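Local coordinates for protein Na-translocating NADH-quinone reductase subunit C NqrC (Shewanella oneidensis, PDB 4XHF) that is a flavoprotein subunit, with an FMN-binding domain, of a bacterial respiratory complex and holds flavin mononucleotide in its pocket, at residues I72-G77 against N115-F120. Sequence-based numbering, arbitrary orientation.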
loop_
_atom_site.group_PDB
_atom_site.type_symbol
_atom_site.label_atom_id
_atom_site.label_comp_id
_atom_site.label_asym_id
_atom_site.label_seq_id
_atom_site.Cartn_x
_atom_site.Cartn_y
_atom_site.Cartn_z
ATOM N N ILE A 72 10.026 -8.534 4.070
ATOM C CA ILE A 72 9.449 -9.869 4.152
ATOM C C ILE A 72 9.498 -10.572 2.805
ATOM O O ILE A 72 9.389 -9.940 1.754
ATOM C CB ILE A 72 7.983 -9.824 4.657
ATOM C CG1 ILE A 72 7.094 -9.022 3.704
ATOM C CG2 ILE A 72 7.928 -9.233 6.058
ATOM C CD1 ILE A 72 6.272 -9.878 2.766
ATOM N N ASN A 73 9.677 -11.887 2.852
ATOM C CA ASN A 73 9.615 -12.719 1.663
ATOM C C ASN A 73 8.162 -12.974 1.285
ATOM O O ASN A 73 7.410 -13.575 2.049
ATOM C CB ASN A 73 10.343 -14.040 1.902
ATOM C CG ASN A 73 10.459 -14.875 0.648
ATOM O OD1 ASN A 73 9.517 -15.559 0.252
ATOM N ND2 ASN A 73 11.624 -14.828 0.016
ATOM N N LEU A 74 7.773 -12.509 0.104
ATOM C CA LEU A 74 6.379 -12.566 -0.317
ATOM C C LEU A 74 5.857 -13.993 -0.461
ATOM O O LEU A 74 4.701 -14.268 -0.144
ATOM C CB LEU A 74 6.205 -11.813 -1.638
ATOM C CG LEU A 74 6.222 -10.287 -1.523
ATOM C CD1 LEU A 74 6.411 -9.646 -2.887
ATOM C CD2 LEU A 74 4.942 -9.783 -0.874
ATOM N N ASP A 75 6.707 -14.901 -0.931
ATOM C CA ASP A 75 6.296 -16.284 -1.150
ATOM C C ASP A 75 6.097 -17.045 0.157
ATOM O O ASP A 75 5.143 -17.815 0.292
ATOM C CB ASP A 75 7.328 -17.013 -2.015
ATOM C CG ASP A 75 7.328 -16.533 -3.455
ATOM O OD1 ASP A 75 6.239 -16.233 -3.988
ATOM O OD2 ASP A 75 8.421 -16.457 -4.056
ATOM N N THR A 76 6.991 -16.826 1.117
ATOM C CA THR A 76 6.975 -17.580 2.369
ATOM C C THR A 76 6.319 -16.807 3.508
ATOM O O THR A 76 5.778 -17.402 4.440
ATOM C CB THR A 76 8.402 -17.966 2.809
ATOM O OG1 THR A 76 9.118 -16.795 3.218
ATOM C CG2 THR A 76 9.149 -18.649 1.674
ATOM N N GLY A 77 6.372 -15.481 3.432
ATOM C CA GLY A 77 5.858 -14.639 4.496
ATOM C C GLY A 77 6.875 -14.425 5.604
ATOM O O GLY A 77 6.590 -13.751 6.596
ATOM N N ASN A 115 10.965 -10.362 -5.048
ATOM C CA ASN A 115 10.777 -11.488 -4.144
ATOM C C ASN A 115 10.423 -11.008 -2.743
ATOM O O ASN A 115 9.642 -11.648 -2.038
ATOM C CB ASN A 115 12.032 -12.359 -4.097
ATOM C CG ASN A 115 12.300 -13.067 -5.411
ATOM O OD1 ASN A 115 11.387 -13.294 -6.205
ATOM N ND2 ASN A 115 13.556 -13.427 -5.643
ATOM N N ASP A 116 11.001 -9.873 -2.355
ATOM C CA ASP A 116 10.777 -9.291 -1.035
ATOM C C ASP A 116 10.047 -7.958 -1.127
ATOM O O ASP A 116 10.249 -7.191 -2.068
ATOM C CB ASP A 116 12.104 -9.085 -0.297
ATOM C CG ASP A 116 12.871 -10.378 -0.092
ATOM O OD1 ASP A 116 12.252 -11.460 -0.163
ATOM O OD2 ASP A 116 14.094 -10.308 0.148
ATOM N N ALA A 117 9.204 -7.689 -0.135
ATOM C CA ALA A 117 8.505 -6.414 -0.028
ATOM C C ALA A 117 8.790 -5.774 1.325
ATOM O O ALA A 117 8.950 -6.470 2.329
ATOM C CB ALA A 117 7.014 -6.611 -0.220
ATOM N N ARG A 118 8.866 -4.448 1.344
ATOM C CA ARG A 118 9.030 -3.711 2.588
ATOM C C ARG A 118 7.666 -3.366 3.157
ATOM O O ARG A 118 6.854 -2.741 2.481
ATOM C CB ARG A 118 9.849 -2.441 2.372
ATOM C CG ARG A 118 9.941 -1.549 3.602
ATOM C CD ARG A 118 10.780 -0.322 3.314
ATOM N NE ARG A 118 10.269 0.423 2.168
ATOM C CZ ARG A 118 10.954 1.351 1.509
ATOM N NH1 ARG A 118 12.190 1.657 1.876
ATOM N NH2 ARG A 118 10.402 1.973 0.476
ATOM N N VAL A 119 7.426 -3.775 4.397
ATOM C CA VAL A 119 6.159 -3.512 5.067
ATOM C C VAL A 119 6.423 -2.829 6.401
ATOM O O VAL A 119 7.555 -2.811 6.882
ATOM C CB VAL A 119 5.351 -4.809 5.289
ATOM C CG1 VAL A 119 5.025 -5.462 3.961
ATOM C CG2 VAL A 119 6.111 -5.780 6.179
ATOM N N PHE A 120 5.371 -2.267 6.988
ATOM C CA PHE A 120 5.489 -1.518 8.234
ATOM C C PHE A 120 4.411 -1.913 9.235
ATOM O O PHE A 120 3.223 -1.809 8.944
ATOM C CB PHE A 120 5.398 -0.016 7.962
ATOM C CG PHE A 120 6.366 0.474 6.931
ATOM C CD1 PHE A 120 6.033 0.461 5.587
ATOM C CD2 PHE A 120 7.603 0.963 7.306
ATOM C CE1 PHE A 120 6.922 0.917 4.636
ATOM C CE2 PHE A 120 8.498 1.421 6.361
ATOM C CZ PHE A 120 8.156 1.399 5.024
HETATM O O HOH W 1 14.174 -13.086 -1.050
#
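The flat groups that meet here are the amide of Asn73 and the carboxylate of Asp116, neighbours across an antiparallel non-hydrogen-bonded pair. Asp116 OD1 stands obliquely off one face of the amide, displaced past Asn73 ND2 and 3.4 Å from it; with the planes turned 64° apart, this is no stack. One water spans the two, donating to Asp116 OD1 at 2.7 Å and weakly accepting from Asn73 ND2. At the amide's OD1 edge, Asn73 OD1 receives Thr76 N at 3.0 Å in the carbonyl plane, on a lone pair, forming an Asx motif. Holding CG anti to its own N (chi1 -173°) carries the Asn73 amide toward this turn, which Gly77 N closes on Asn73 O; Gly77 has positive phi, where a CB would press on Thr76 O.

Ile72 and Ala117 form the adjacent hydrogen-bonded pair: Ile72 N reaches Ala117 O at 2.9 Å, nearly straight at 174°, and Ala117 N returns a bond to Ile72 O. Leu74 N adds a third, to Asn115 O. On the face of Ile72 and Ala117, the small Ala117 CB takes Leu74 CD2 at 3.8 Å, while branched Ile72 sets CG2 against Val119 CG2 at 3.9 Å. Phe243 of the last modelled helix, 241-249, and Phe240 just before it continue this apolar layer, far from the flavin pocket.

Asp116 OD1 also lies close to Asp80 OD2, which could raise the pKa of one acid; the water and the Asn73 amide may offset the repulsion.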